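Local coordinates for ZmpA Glycopeptidase (Clostridium perfringens, PDB 6XSX), which probably cleaves the peptide backbone of glycosylated proteins, as a glycopeptidase whose M60 metallopeptidase catalytic module forms the present chain, at residues T51-K56 and E140-Y145; Q59-Y64 and I100-K105; K75-Q80 and V119-N124. All blocks are in the same frame, centred on the assembly; numbering follows the deposited sequence.

Contact 1: residues T51-K56 and E140-Y145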
ATOM      1  N   THR A  51      15.540 -20.949   4.686  1.00 17.09           N
ATOM      2  CA  THR A  51      16.463 -22.066   4.824  1.00 17.42           C
ATOM      3  C   THR A  51      17.893 -21.554   4.947  1.00 17.97           C
ATOM      4  O   THR A  51      18.710 -22.204   5.584  1.00 18.98           O
ATOM      5  CB  THR A  51      16.375 -23.079   3.674  1.00 16.89           C
ATOM      6  OG1 THR A  51      17.100 -22.561   2.556  1.00 16.56           O
ATOM      7  CG2 THR A  51      14.951 -23.439   3.296  1.00 16.98           C
ATOM      8  N   GLY A  52      18.189 -20.421   4.297  1.00 17.93           N
ATOM      9  CA  GLY A  52      19.528 -19.849   4.292  1.00 18.07           C
ATOM     10  C   GLY A  52      20.462 -20.507   3.273  1.00 19.35           C
ATOM     11  O   GLY A  52      21.668 -20.238   3.291  1.00 18.06           O
ATOM     12  N   TYR A  53      19.896 -21.334   2.373  1.00 18.36           N
ATOM     13  CA  TYR A  53      20.689 -22.048   1.385  1.00 18.88           C
ATOM     14  C   TYR A  53      20.556 -21.448  -0.012  1.00 19.50           C
ATOM     15  O   TYR A  53      19.457 -21.117  -0.457  1.00 19.01           O
ATOM     16  CB  TYR A  53      20.306 -23.526   1.307  1.00 20.30           C
ATOM     17  CG  TYR A  53      20.666 -24.315   2.541  1.00 20.98           C
ATOM     18  CD1 TYR A  53      21.972 -24.340   3.022  1.00 22.13           C
ATOM     19  CD2 TYR A  53      19.699 -25.028   3.230  1.00 21.20           C
ATOM     20  CE1 TYR A  53      22.303 -25.054   4.166  1.00 24.35           C
ATOM     21  CE2 TYR A  53      20.015 -25.748   4.374  1.00 22.62           C
ATOM     22  CZ  TYR A  53      21.316 -25.753   4.846  1.00 23.69           C
ATOM     23  OH  TYR A  53      21.629 -26.464   5.967  1.00 26.68           O
ATOM     24  N   ALA A  54      21.707 -21.376  -0.694  1.00 18.53           N
ATOM     25  CA  ALA A  54      21.818 -20.987  -2.088  1.00 19.89           C
ATOM     26  C   ALA A  54      22.176 -22.209  -2.924  1.00 18.99           C
ATOM     27  O   ALA A  54      22.879 -23.097  -2.450  1.00 20.27           O
ATOM     28  CB  ALA A  54      22.866 -19.914  -2.253  1.00 18.19           C
ATOM     29  N   VAL A  55      21.700 -22.219  -4.174  1.00 17.76           N
ATOM     30  CA  VAL A  55      22.019 -23.272  -5.124  1.00 17.48           C
ATOM     31  C   VAL A  55      22.237 -22.653  -6.505  1.00 17.70           C
ATOM     32  O   VAL A  55      21.770 -21.545  -6.777  1.00 18.13           O
ATOM     33  CB  VAL A  55      20.908 -24.344  -5.162  1.00 17.15           C
ATOM     34  CG1 VAL A  55      20.926 -25.225  -3.917  1.00 17.60           C
ATOM     35  CG2 VAL A  55      19.531 -23.718  -5.354  1.00 17.28           C
ATOM     36  N   LYS A  56      22.953 -23.400  -7.355  1.00 17.36           N
ATOM     37  CA  LYS A  56      23.117 -23.117  -8.768  1.00 17.53           C
ATOM     38  C   LYS A  56      22.145 -23.992  -9.552  1.00 18.42           C
ATOM     39  O   LYS A  56      21.976 -25.165  -9.223  1.00 17.46           O
ATOM     40  CB  LYS A  56      24.538 -23.488  -9.213  1.00 17.73           C
ATOM     41  CG  LYS A  56      25.654 -22.733  -8.514  1.00 17.40           C
ATOM     42  CD  LYS A  56      27.036 -23.187  -8.920  1.00 18.73           C
ATOM     43  CE  LYS A  56      28.109 -22.467  -8.123  1.00 19.40           C
ATOM     44  NZ  LYS A  56      29.464 -22.724  -8.663  1.00 19.08           N
ATOM     45  N   GLU A 140      21.247 -31.285   2.073  1.00 21.92           N
ATOM     46  CA  GLU A 140      22.669 -31.501   1.849  1.00 21.77           C
ATOM     47  C   GLU A 140      23.072 -30.936   0.488  1.00 21.06           C
ATOM     48  O   GLU A 140      22.343 -31.081  -0.493  1.00 20.51           O
ATOM     49  CB  GLU A 140      22.976 -33.001   1.801  1.00 23.31           C
ATOM     50  CG  GLU A 140      22.877 -33.727   3.127  1.00 25.73           C
ATOM     51  CD  GLU A 140      23.279 -35.200   3.063  1.00 27.65           C
ATOM     52  OE1 GLU A 140      23.547 -35.710   1.940  1.00 28.07           O
ATOM     53  OE2 GLU A 140      23.315 -35.847   4.131  1.00 28.34           O
ATOM     54  N   GLY A 141      24.258 -30.315   0.439  1.00 21.39           N
ATOM     55  CA  GLY A 141      24.942 -30.007  -0.808  1.00 21.35           C
ATOM     56  C   GLY A 141      24.766 -28.551  -1.241  1.00 22.98           C
ATOM     57  O   GLY A 141      25.207 -28.171  -2.328  1.00 22.27           O
ATOM     58  N   ALA A 142      24.128 -27.737  -0.387  1.00 22.56           N
ATOM     59  CA  ALA A 142      23.865 -26.351  -0.739  1.00 25.62           C
ATOM     60  C   ALA A 142      24.868 -25.435  -0.035  1.00 27.15           C
ATOM     61  O   ALA A 142      25.585 -25.870   0.856  1.00 27.11           O
ATOM     62  CB  ALA A 142      22.427 -25.987  -0.434  1.00 23.26           C
ATOM     63  N   ILE A 143      24.893 -24.158  -0.435  1.00 29.15           N
ATOM     64  CA  ILE A 143      25.824 -23.174   0.101  1.00 29.46           C
ATOM     65  C   ILE A 143      25.019 -22.186   0.941  1.00 27.19           C
ATOM     66  O   ILE A 143      23.923 -21.816   0.545  1.00 27.71           O
ATOM     67  CB  ILE A 143      26.532 -22.437  -1.062  1.00 30.73           C
ATOM     68  CG1 ILE A 143      27.087 -23.401  -2.117  1.00 35.30           C
ATOM     69  CG2 ILE A 143      27.600 -21.480  -0.554  1.00 31.06           C
ATOM     70  CD1 ILE A 143      26.051 -23.883  -3.127  1.00 37.12           C
ATOM     71  N   ASN A 144      25.583 -21.725   2.064  1.00 26.11           N
ATOM     72  CA  ASN A 144      24.959 -20.687   2.872  1.00 25.16           C
ATOM     73  C   ASN A 144      25.074 -19.337   2.174  1.00 23.63           C
ATOM     74  O   ASN A 144      26.156 -18.964   1.729  1.00 25.46           O
ATOM     75  CB  ASN A 144      25.583 -20.587   4.263  1.00 26.88           C
ATOM     76  CG  ASN A 144      25.427 -21.869   5.047  1.00 30.43           C
ATOM     77  OD1 ASN A 144      24.448 -22.043   5.763  1.00 32.84           O
ATOM     78  ND2 ASN A 144      26.369 -22.785   4.886  1.00 33.49           N
ATOM     79  N   TYR A 145      23.948 -18.622   2.063  1.00 20.26           N
ATOM     80  CA  TYR A 145      23.962 -17.253   1.567  1.00 19.28           C
ATOM     81  C   TYR A 145      23.586 -16.335   2.726  1.00 18.46           C
ATOM     82  O   TYR A 145      22.921 -16.779   3.656  1.00 19.46           O
ATOM     83  CB  TYR A 145      23.026 -17.082   0.361  1.00 18.07           C
ATOM     84  CG  TYR A 145      21.563 -16.962   0.708  1.00 17.09           C
ATOM     85  CD1 TYR A 145      20.784 -18.099   0.860  1.00 17.27           C
ATOM     86  CD2 TYR A 145      20.946 -15.726   0.879  1.00 16.66           C
ATOM     87  CE1 TYR A 145      19.441 -18.020   1.192  1.00 16.94           C
ATOM     88  CE2 TYR A 145      19.605 -15.630   1.234  1.00 16.52           C
ATOM     89  CZ  TYR A 145      18.850 -16.784   1.389  1.00 16.98           C
ATOM     90  OH  TYR A 145      17.521 -16.748   1.701  1.00 17.11           O
TER
HETATM   91  O   HOH W   1      21.536 -22.290   6.747  1.00 31.25           O
HETATM   92  O   HOH W   2      16.342 -19.002   2.659  1.00 19.41           O
HETATM   93  O   HOH W   3      23.083 -19.175   5.432  1.00 37.46           O
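Y145 brings the CD1-CE1 edge of its ring against the backbone of G52 while A142 presses its CB against the side chain of Y53, and between them strand 49-56 pairs antiparallel with the start of strand 143-149 in the mixed sheet of the M60 module. The pairing is short: A54 and I143 exchange two nearly straight backbone bonds, A54 N to I143 O and I143 N to A54 O (3.0 Å), and Y145 N adds a third to G52 O. The CG of Y145 sits between its own backbone N and carbonyl carbon (chi1 79°), which brings CD1 and CE1 to G52 C, each at 3.4 Å, and puts the ring's edge toward Y53 CA. The CB of Y145 meanwhile rests on A54 CB at 3.9 Å. Beyond the contact its hydroxyl bonds D180, and V119 and Y121 of strand 117-123 pack against the same side chain.

The CB of Y53 meets A142 CB at 3.7 Å, and the Y53 ring runs alongside N144, both side chains pointing the same way, with ring and amide planes 49° apart. A142 CB also reaches V55 CG1, so one methyl group touches both side chains. At the start of the segment T51 forms an ST turn, its OG1 accepting from Y53 N. Water stitches the G52 end: one molecule donates to both T51 O and N144 OD1, and another accepts from G52 N while donating to Y145 OH at 2.7 Å.

Contact 2: residues Q59-Y64 and I100-K105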
ATOM      1  N   GLN A  59      22.566 -27.979 -10.335  1.00 23.38           N
ATOM      2  CA  GLN A  59      23.262 -28.741  -9.307  1.00 22.79           C
ATOM      3  C   GLN A  59      22.299 -29.747  -8.677  1.00 22.51           C
ATOM      4  O   GLN A  59      21.081 -29.599  -8.756  1.00 20.48           O
ATOM      5  CB  GLN A  59      23.985 -27.844  -8.292  1.00 23.38           C
ATOM      6  CG  GLN A  59      23.131 -27.329  -7.142  1.00 23.58           C
ATOM      7  CD  GLN A  59      23.962 -26.763  -6.007  1.00 25.58           C
ATOM      8  OE1 GLN A  59      24.349 -25.593  -6.000  1.00 24.05           O
ATOM      9  NE2 GLN A  59      24.231 -27.593  -5.009  1.00 24.82           N
ATOM     10  N   VAL A  60      22.886 -30.774  -8.061  1.00 22.04           N
ATOM     11  CA  VAL A  60      22.157 -31.778  -7.307  1.00 23.60           C
ATOM     12  C   VAL A  60      22.213 -31.390  -5.835  1.00 23.24           C
ATOM     13  O   VAL A  60      23.252 -30.957  -5.342  1.00 25.45           O
ATOM     14  CB  VAL A  60      22.772 -33.174  -7.528  1.00 25.37           C
ATOM     15  CG1 VAL A  60      22.171 -34.223  -6.598  1.00 25.11           C
ATOM     16  CG2 VAL A  60      22.690 -33.609  -8.987  1.00 24.33           C
ATOM     17  N   ILE A  61      21.072 -31.531  -5.156  1.00 22.46           N
ATOM     18  CA  ILE A  61      21.009 -31.451  -3.706  1.00 21.52           C
ATOM     19  C   ILE A  61      20.264 -32.694  -3.232  1.00 21.92           C
ATOM     20  O   ILE A  61      19.544 -33.313  -4.020  1.00 20.69           O
ATOM     21  CB  ILE A  61      20.310 -30.154  -3.241  1.00 22.09           C
ATOM     22  CG1 ILE A  61      18.889 -30.015  -3.796  1.00 21.26           C
ATOM     23  CG2 ILE A  61      21.169 -28.934  -3.559  1.00 21.06           C
ATOM     24  CD1 ILE A  61      18.011 -29.034  -3.033  1.00 23.07           C
ATOM     25  N   THR A  62      20.473 -33.061  -1.963  1.00 20.72           N
ATOM     26  CA  THR A  62      19.782 -34.201  -1.381  1.00 21.24           C
ATOM     27  C   THR A  62      18.987 -33.718  -0.174  1.00 20.28           C
ATOM     28  O   THR A  62      19.542 -33.099   0.730  1.00 18.98           O
ATOM     29  CB  THR A  62      20.745 -35.349  -1.037  1.00 21.68           C
ATOM     30  OG1 THR A  62      21.497 -35.649  -2.211  1.00 21.75           O
ATOM     31  CG2 THR A  62      20.016 -36.591  -0.569  1.00 21.62           C
ATOM     32  N   VAL A  63      17.672 -33.947  -0.205  1.00 19.45           N
ATOM     33  CA  VAL A  63      16.826 -33.427   0.856  1.00 20.62           C
ATOM     34  C   VAL A  63      16.168 -34.602   1.560  1.00 20.89           C
ATOM     35  O   VAL A  63      15.572 -35.458   0.918  1.00 22.41           O
ATOM     36  CB  VAL A  63      15.783 -32.426   0.329  1.00 21.29           C
ATOM     37  CG1 VAL A  63      14.942 -31.842   1.462  1.00 21.37           C
ATOM     38  CG2 VAL A  63      16.434 -31.322  -0.487  1.00 20.28           C
ATOM     39  N   TYR A  64      16.303 -34.617   2.884  1.00 21.29           N
ATOM     40  CA  TYR A  64      15.701 -35.640   3.717  1.00 22.55           C
ATOM     41  C   TYR A  64      14.457 -35.070   4.382  1.00 22.92           C
ATOM     42  O   TYR A  64      14.501 -33.975   4.948  1.00 23.81           O
ATOM     43  CB  TYR A  64      16.729 -36.138   4.731  1.00 22.19           C
ATOM     44  CG  TYR A  64      17.820 -36.945   4.084  1.00 22.91           C
ATOM     45  CD1 TYR A  64      17.635 -38.293   3.803  1.00 23.54           C
ATOM     46  CD2 TYR A  64      19.016 -36.354   3.714  1.00 23.25           C
ATOM     47  CE1 TYR A  64      18.629 -39.042   3.191  1.00 23.23           C
ATOM     48  CE2 TYR A  64      20.015 -37.090   3.097  1.00 24.07           C
ATOM     49  CZ  TYR A  64      19.818 -38.432   2.833  1.00 23.31           C
ATOM     50  OH  TYR A  64      20.807 -39.148   2.224  1.00 26.64           O
ATOM     51  N   ILE A 100      17.505 -34.126  -5.841  1.00 21.88           N
ATOM     52  CA  ILE A 100      16.886 -33.071  -6.629  1.00 21.34           C
ATOM     53  C   ILE A 100      17.924 -32.358  -7.494  1.00 21.27           C
ATOM     54  O   ILE A 100      18.957 -31.895  -6.996  1.00 21.12           O
ATOM     55  CB  ILE A 100      16.113 -32.071  -5.743  1.00 21.45           C
ATOM     56  CG1 ILE A 100      15.026 -32.773  -4.920  1.00 21.31           C
ATOM     57  CG2 ILE A 100      15.514 -30.950  -6.591  1.00 19.61           C
ATOM     58  CD1 ILE A 100      14.575 -31.975  -3.736  1.00 21.59           C
ATOM     59  N   THR A 101      17.595 -32.244  -8.788  1.00 20.87           N
ATOM     60  CA  THR A 101      18.292 -31.366  -9.720  1.00 21.74           C
ATOM     61  C   THR A 101      17.623 -29.994  -9.675  1.00 20.24           C
ATOM     62  O   THR A 101      16.421 -29.872  -9.911  1.00 18.83           O
ATOM     63  CB  THR A 101      18.360 -31.969 -11.134  1.00 22.23           C
ATOM     64  OG1 THR A 101      19.047 -33.216 -11.019  1.00 22.15           O
ATOM     65  CG2 THR A 101      19.106 -31.104 -12.131  1.00 22.15           C
ATOM     66  N   ILE A 102      18.407 -28.966  -9.338  1.00 19.58           N
ATOM     67  CA  ILE A 102      17.859 -27.619  -9.266  1.00 19.93           C
ATOM     68  C   ILE A 102      17.473 -27.174 -10.674  1.00 21.10           C
ATOM     69  O   ILE A 102      18.269 -27.282 -11.596  1.00 21.48           O
ATOM     70  CB  ILE A 102      18.846 -26.654  -8.571  1.00 19.64           C
ATOM     71  CG1 ILE A 102      19.119 -27.092  -7.127  1.00 18.70           C
ATOM     72  CG2 ILE A 102      18.340 -25.213  -8.645  1.00 18.83           C
ATOM     73  CD1 ILE A 102      17.859 -27.265  -6.275  1.00 18.71           C
ATOM     74  N   PRO A 103      16.237 -26.680 -10.910  1.00 22.70           N
ATOM     75  CA  PRO A 103      15.836 -26.278 -12.257  1.00 22.79           C
ATOM     76  C   PRO A 103      16.465 -24.955 -12.701  1.00 23.62           C
ATOM     77  O   PRO A 103      17.166 -24.282 -11.935  1.00 21.68           O
ATOM     78  CB  PRO A 103      14.310 -26.152 -12.127  1.00 24.23           C
ATOM     79  CG  PRO A 103      14.101 -25.739 -10.681  1.00 24.69           C
ATOM     80  CD  PRO A 103      15.175 -26.484  -9.911  1.00 22.78           C
ATOM     81  N   GLU A 104      16.171 -24.582 -13.950  1.00 23.15           N
ATOM     82  CA  GLU A 104      16.775 -23.420 -14.576  1.00 25.36           C
ATOM     83  C   GLU A 104      15.689 -22.615 -15.288  1.00 26.02           C
ATOM     84  O   GLU A 104      14.917 -23.163 -16.073  1.00 26.04           O
ATOM     85  CB  GLU A 104      17.866 -23.880 -15.546  1.00 25.74           C
ATOM     86  CG  GLU A 104      18.622 -22.731 -16.187  1.00 28.43           C
ATOM     87  CD  GLU A 104      19.678 -23.120 -17.214  1.00 30.76           C
ATOM     88  OE1 GLU A 104      19.827 -24.331 -17.473  1.00 31.31           O
ATOM     89  OE2 GLU A 104      20.349 -22.207 -17.760  1.00 29.55           O
ATOM     90  N   LYS A 105      15.633 -21.309 -15.000  1.00 24.44           N
ATOM     91  CA  LYS A 105      14.695 -20.421 -15.663  1.00 24.04           C
ATOM     92  C   LYS A 105      15.231 -20.080 -17.056  1.00 24.70           C
ATOM     93  O   LYS A 105      16.441 -20.080 -17.266  1.00 25.07           O
ATOM     94  CB  LYS A 105      14.467 -19.164 -14.815  1.00 24.06           C
ATOM     95  CG  LYS A 105      13.627 -19.354 -13.558  1.00 24.07           C
ATOM     96  CD  LYS A 105      12.240 -19.908 -13.849  1.00 24.06           C
ATOM     97  CE  LYS A 105      11.328 -19.857 -12.644  1.00 24.87           C
ATOM     98  NZ  LYS A 105       9.903 -20.028 -13.012  1.00 24.63           N
TER
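I100 packs on I61 and V63 across the contact and is the residue it buries most, followed by I102 and I61. The CD1 of I100 reaches V63 CG2 at 3.8 Å, while its CB lies 4.0 Å from I61 CG1. I61 carries CG1 between its backbone N and carbonyl carbon (chi1 58°), and from there the branch meets I102: the two side chains cross at about a right angle, CD1 against CD1 at 3.7 Å. I102 CG1 also lies alongside Q59, 4.0 Å from its CG.

The backbones that carry these side chains pair antiparallel, strand 60-66 against strand 96-101, an outermost strand, within this chain, of a four-stranded antiparallel sheet. I61 and I100 are a hydrogen-bonded pair, I61 N giving to I100 O (2.8 Å) and I100 N to I61 O (2.9 Å). Just past the end of the strand, I102 N bonds Q59 O at 2.8 Å with an N-H...O angle of 174°. V60 and T101 occupy the other, exposed face, where V60 CG2 and T101 OG1 stand 4.2 Å apart. The amide of Q59 turns elsewhere: OE1 accepts from K56 N, and NE2 donates to G141 O.

Contact 3: residues K75-Q80 and V119-N124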
ATOM      1  N   LYS A  75       7.008 -28.530   0.819  1.00 20.82           N
ATOM      2  CA  LYS A  75       7.604 -28.288  -0.481  1.00 22.11           C
ATOM      3  C   LYS A  75       8.830 -27.390  -0.310  1.00 21.85           C
ATOM      4  O   LYS A  75       8.935 -26.631   0.660  1.00 19.14           O
ATOM      5  CB  LYS A  75       6.540 -27.687  -1.407  1.00 22.68           C
ATOM      6  CG  LYS A  75       5.447 -28.685  -1.786  1.00 24.97           C
ATOM      7  CD  LYS A  75       4.040 -28.136  -1.906  1.00 25.47           C
ATOM      8  CE  LYS A  75       2.972 -29.215  -1.958  1.00 25.60           C
ATOM      9  NZ  LYS A  75       3.359 -30.385  -2.792  1.00 24.72           N
ATOM     10  N   LEU A  76       9.765 -27.519  -1.254  1.00 20.76           N
ATOM     11  CA  LEU A  76      10.850 -26.566  -1.392  1.00 21.89           C
ATOM     12  C   LEU A  76      10.462 -25.572  -2.485  1.00 21.13           C
ATOM     13  O   LEU A  76       9.806 -25.949  -3.465  1.00 20.48           O
ATOM     14  CB  LEU A  76      12.097 -27.348  -1.810  1.00 24.52           C
ATOM     15  CG  LEU A  76      13.400 -26.987  -1.110  1.00 26.71           C
ATOM     16  CD1 LEU A  76      13.255 -27.086   0.405  1.00 27.11           C
ATOM     17  CD2 LEU A  76      14.514 -27.911  -1.592  1.00 26.55           C
ATOM     18  N   VAL A  77      10.846 -24.304  -2.275  1.00 19.08           N
ATOM     19  CA  VAL A  77      10.753 -23.284  -3.303  1.00 17.48           C
ATOM     20  C   VAL A  77      12.177 -22.887  -3.688  1.00 18.23           C
ATOM     21  O   VAL A  77      12.962 -22.484  -2.827  1.00 17.75           O
ATOM     22  CB  VAL A  77       9.913 -22.074  -2.839  1.00 17.38           C
ATOM     23  CG1 VAL A  77       9.876 -20.962  -3.886  1.00 16.87           C
ATOM     24  CG2 VAL A  77       8.489 -22.487  -2.449  1.00 17.08           C
ATOM     25  N   PHE A  78      12.508 -23.070  -4.975  1.00 17.77           N
ATOM     26  CA  PHE A  78      13.686 -22.467  -5.575  1.00 18.27           C
ATOM     27  C   PHE A  78      13.273 -21.118  -6.155  1.00 19.06           C
ATOM     28  O   PHE A  78      12.280 -21.031  -6.884  1.00 19.16           O
ATOM     29  CB  PHE A  78      14.290 -23.367  -6.658  1.00 18.27           C
ATOM     30  CG  PHE A  78      15.294 -22.703  -7.579  1.00 18.92           C
ATOM     31  CD1 PHE A  78      16.537 -22.297  -7.118  1.00 18.41           C
ATOM     32  CD2 PHE A  78      14.999 -22.494  -8.921  1.00 19.05           C
ATOM     33  CE1 PHE A  78      17.454 -21.681  -7.962  1.00 19.29           C
ATOM     34  CE2 PHE A  78      15.913 -21.875  -9.765  1.00 18.96           C
ATOM     35  CZ  PHE A  78      17.143 -21.472  -9.288  1.00 18.76           C
ATOM     36  N   LYS A  79      14.042 -20.078  -5.817  1.00 17.97           N
ATOM     37  CA  LYS A  79      13.790 -18.747  -6.336  1.00 18.24           C
ATOM     38  C   LYS A  79      15.049 -18.257  -7.045  1.00 18.15           C
ATOM     39  O   LYS A  79      16.069 -18.019  -6.399  1.00 18.60           O
ATOM     40  CB  LYS A  79      13.306 -17.827  -5.203  1.00 17.84           C
ATOM     41  CG  LYS A  79      12.852 -16.422  -5.619  1.00 17.07           C
ATOM     42  CD  LYS A  79      13.978 -15.406  -5.560  1.00 16.70           C
ATOM     43  CE  LYS A  79      13.566 -13.983  -5.867  1.00 16.35           C
ATOM     44  NZ  LYS A  79      13.385 -13.759  -7.323  1.00 16.85           N
ATOM     45  N   GLN A  80      14.957 -18.137  -8.375  1.00 17.31           N
ATOM     46  CA  GLN A  80      15.996 -17.559  -9.210  1.00 16.62           C
ATOM     47  C   GLN A  80      16.025 -16.050  -8.979  1.00 16.55           C
ATOM     48  O   GLN A  80      14.972 -15.414  -8.896  1.00 16.53           O
ATOM     49  CB  GLN A  80      15.705 -17.879 -10.677  1.00 16.96           C
ATOM     50  CG  GLN A  80      16.367 -16.933 -11.678  1.00 16.57           C
ATOM     51  CD  GLN A  80      17.858 -17.130 -11.816  1.00 17.43           C
ATOM     52  OE1 GLN A  80      18.334 -18.224 -12.138  1.00 17.55           O
ATOM     53  NE2 GLN A  80      18.612 -16.059 -11.592  1.00 16.79           N
ATOM     54  N   VAL A 119      18.005 -19.182  -4.335  1.00 17.07           N
ATOM     55  CA  VAL A 119      17.924 -19.579  -2.940  1.00 17.17           C
ATOM     56  C   VAL A 119      16.730 -20.521  -2.747  1.00 17.98           C
ATOM     57  O   VAL A 119      15.862 -20.631  -3.618  1.00 17.78           O
ATOM     58  CB  VAL A 119      17.820 -18.344  -2.021  1.00 17.74           C
ATOM     59  CG1 VAL A 119      19.012 -17.408  -2.166  1.00 16.84           C
ATOM     60  CG2 VAL A 119      16.512 -17.599  -2.226  1.00 16.82           C
ATOM     61  N   LEU A 120      16.711 -21.195  -1.585  1.00 18.48           N
ATOM     62  CA  LEU A 120      15.658 -22.127  -1.215  1.00 18.89           C
ATOM     63  C   LEU A 120      14.886 -21.555  -0.036  1.00 19.21           C
ATOM     64  O   LEU A 120      15.488 -21.073   0.926  1.00 17.98           O
ATOM     65  CB  LEU A 120      16.232 -23.506  -0.838  1.00 18.54           C
ATOM     66  CG  LEU A 120      17.139 -24.195  -1.862  1.00 18.65           C
ATOM     67  CD1 LEU A 120      17.655 -25.510  -1.303  1.00 18.98           C
ATOM     68  CD2 LEU A 120      16.421 -24.444  -3.183  1.00 18.86           C
ATOM     69  N   TYR A 121      13.552 -21.633  -0.154  1.00 19.49           N
ATOM     70  CA  TYR A 121      12.619 -21.438   0.940  1.00 20.33           C
ATOM     71  C   TYR A 121      11.765 -22.695   1.101  1.00 21.13           C
ATOM     72  O   TYR A 121      11.697 -23.530   0.195  1.00 23.19           O
ATOM     73  CB  TYR A 121      11.707 -20.244   0.652  1.00 19.83           C
ATOM     74  CG  TYR A 121      12.406 -18.986   0.185  1.00 19.51           C
ATOM     75  CD1 TYR A 121      13.283 -18.301   1.014  1.00 18.41           C
ATOM     76  CD2 TYR A 121      12.179 -18.477  -1.087  1.00 18.47           C
ATOM     77  CE1 TYR A 121      13.925 -17.147   0.592  1.00 17.67           C
ATOM     78  CE2 TYR A 121      12.802 -17.317  -1.524  1.00 17.55           C
ATOM     79  CZ  TYR A 121      13.671 -16.649  -0.677  1.00 18.00           C
ATOM     80  OH  TYR A 121      14.296 -15.517  -1.110  1.00 16.69           O
ATOM     81  N   THR A 122      11.110 -22.819   2.260  1.00 19.29           N
ATOM     82  CA  THR A 122      10.144 -23.884   2.462  1.00 18.55           C
ATOM     83  C   THR A 122       8.737 -23.305   2.379  1.00 19.49           C
ATOM     84  O   THR A 122       8.495 -22.145   2.732  1.00 18.25           O
ATOM     85  CB  THR A 122      10.344 -24.630   3.792  1.00 17.44           C
ATOM     86  OG1 THR A 122      10.060 -23.755   4.883  1.00 16.93           O
ATOM     87  CG2 THR A 122      11.747 -25.172   3.965  1.00 16.87           C
ATOM     88  N   SER A 123       7.829 -24.154   1.895  1.00 19.59           N
ATOM     89  CA  SER A 123       6.404 -23.901   1.908  1.00 20.52           C
ATOM     90  C   SER A 123       5.742 -25.141   2.495  1.00 21.56           C
ATOM     91  O   SER A 123       6.008 -26.251   2.026  1.00 20.70           O
ATOM     92  CB  SER A 123       5.912 -23.630   0.516  1.00 20.12           C
ATOM     93  OG  SER A 123       4.498 -23.561   0.503  1.00 22.24           O
ATOM     94  N   ASN A 124       4.928 -24.943   3.542  1.00 20.56           N
ATOM     95  CA  ASN A 124       4.283 -26.060   4.210  1.00 21.09           C
ATOM     96  C   ASN A 124       2.803 -25.748   4.384  1.00 21.57           C
ATOM     97  O   ASN A 124       2.358 -25.462   5.494  1.00 22.74           O
ATOM     98  CB  ASN A 124       4.931 -26.390   5.556  1.00 21.62           C
ATOM     99  CG  ASN A 124       4.484 -27.734   6.091  1.00 20.75           C
ATOM    100  OD1 ASN A 124       4.165 -28.633   5.315  1.00 20.88           O
ATOM    101  ND2 ASN A 124       4.433 -27.870   7.405  1.00 20.23           N
TER
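Two neighbouring strands of the large mixed sheet, 75-80 and 117-123, run antiparallel here, their segment axes 4.5 Å apart at closest approach and their directions 147° from each other. Three hydrogen-bonded pairs, K75 with S123, V77 with Y121 and K79 with V119, each exchange two backbone bonds. The shortest of them joins V77 N to Y121 O at 2.7 Å. The longest joins V119 N to K79 O at 3.1 Å. The non-hydrogen-bonded pairs between them, L76 with T122 and F78 with L120, are spanned by CA-H...O contacts, such as L120 CA to V77 O at 3.2 Å.

The side chains divide between two faces. On that of L76, F78, L120 and T122, L120 spreads its two methyls: CD1 meets L76 CD2 at 4.0 Å, the side chains lying oblique to each other, while CD2 approaches F78 CB and lies at the edge of the F78 ring. On the face of V77, K79, Y121 and S123, the Y121 ring lies beside K79, pointing the same way, with CE2 at 3.7 Å from K79 CB. V77 CG1 lies off the edge of the same ring, near its plane, whereas CG2 packs on S123 CB at 4.1 Å. K79 bends at chi2 (-92°), and its NZ turns back to Q80 O, 2.8 Å away; N86 O is a second acceptor for this amine.

Around this buried pair, Y121 bonds D180 through its hydroxyl, meets the ring of W48 at a shallow angle between planes, and touches L187 and N189 of strand 186-190. L120 and F78 both touch V55. In the sheet, strand 75-80 is flanked on its other side by strand 88-91, and strand 117-123 by strand 49-56.

Centres lie about 10 Å apart for contacts 1 and 2 and about 11 Å for the other pairs. Contacts 1 and 3 share the mixed sheet: strands 49-56 and 117-123 are neighbours, joined by L120 N to Y53 O (3.0 Å) and T51 OG1 to L120 O (2.7 Å). Contact 2 belongs to the four-stranded sheet that ends in strand 96-101; it packs on contact 3 through I61 CD1 on L120 CD1 (3.9 Å) and, from the loop after that strand, I102 CG2 on F78 CE1 (3.7 Å). It meets contact 1 at E140 N to T62 O (2.8 Å). None includes the probable metal-binding HExxH motif (H281, E282, H285), metal-free here.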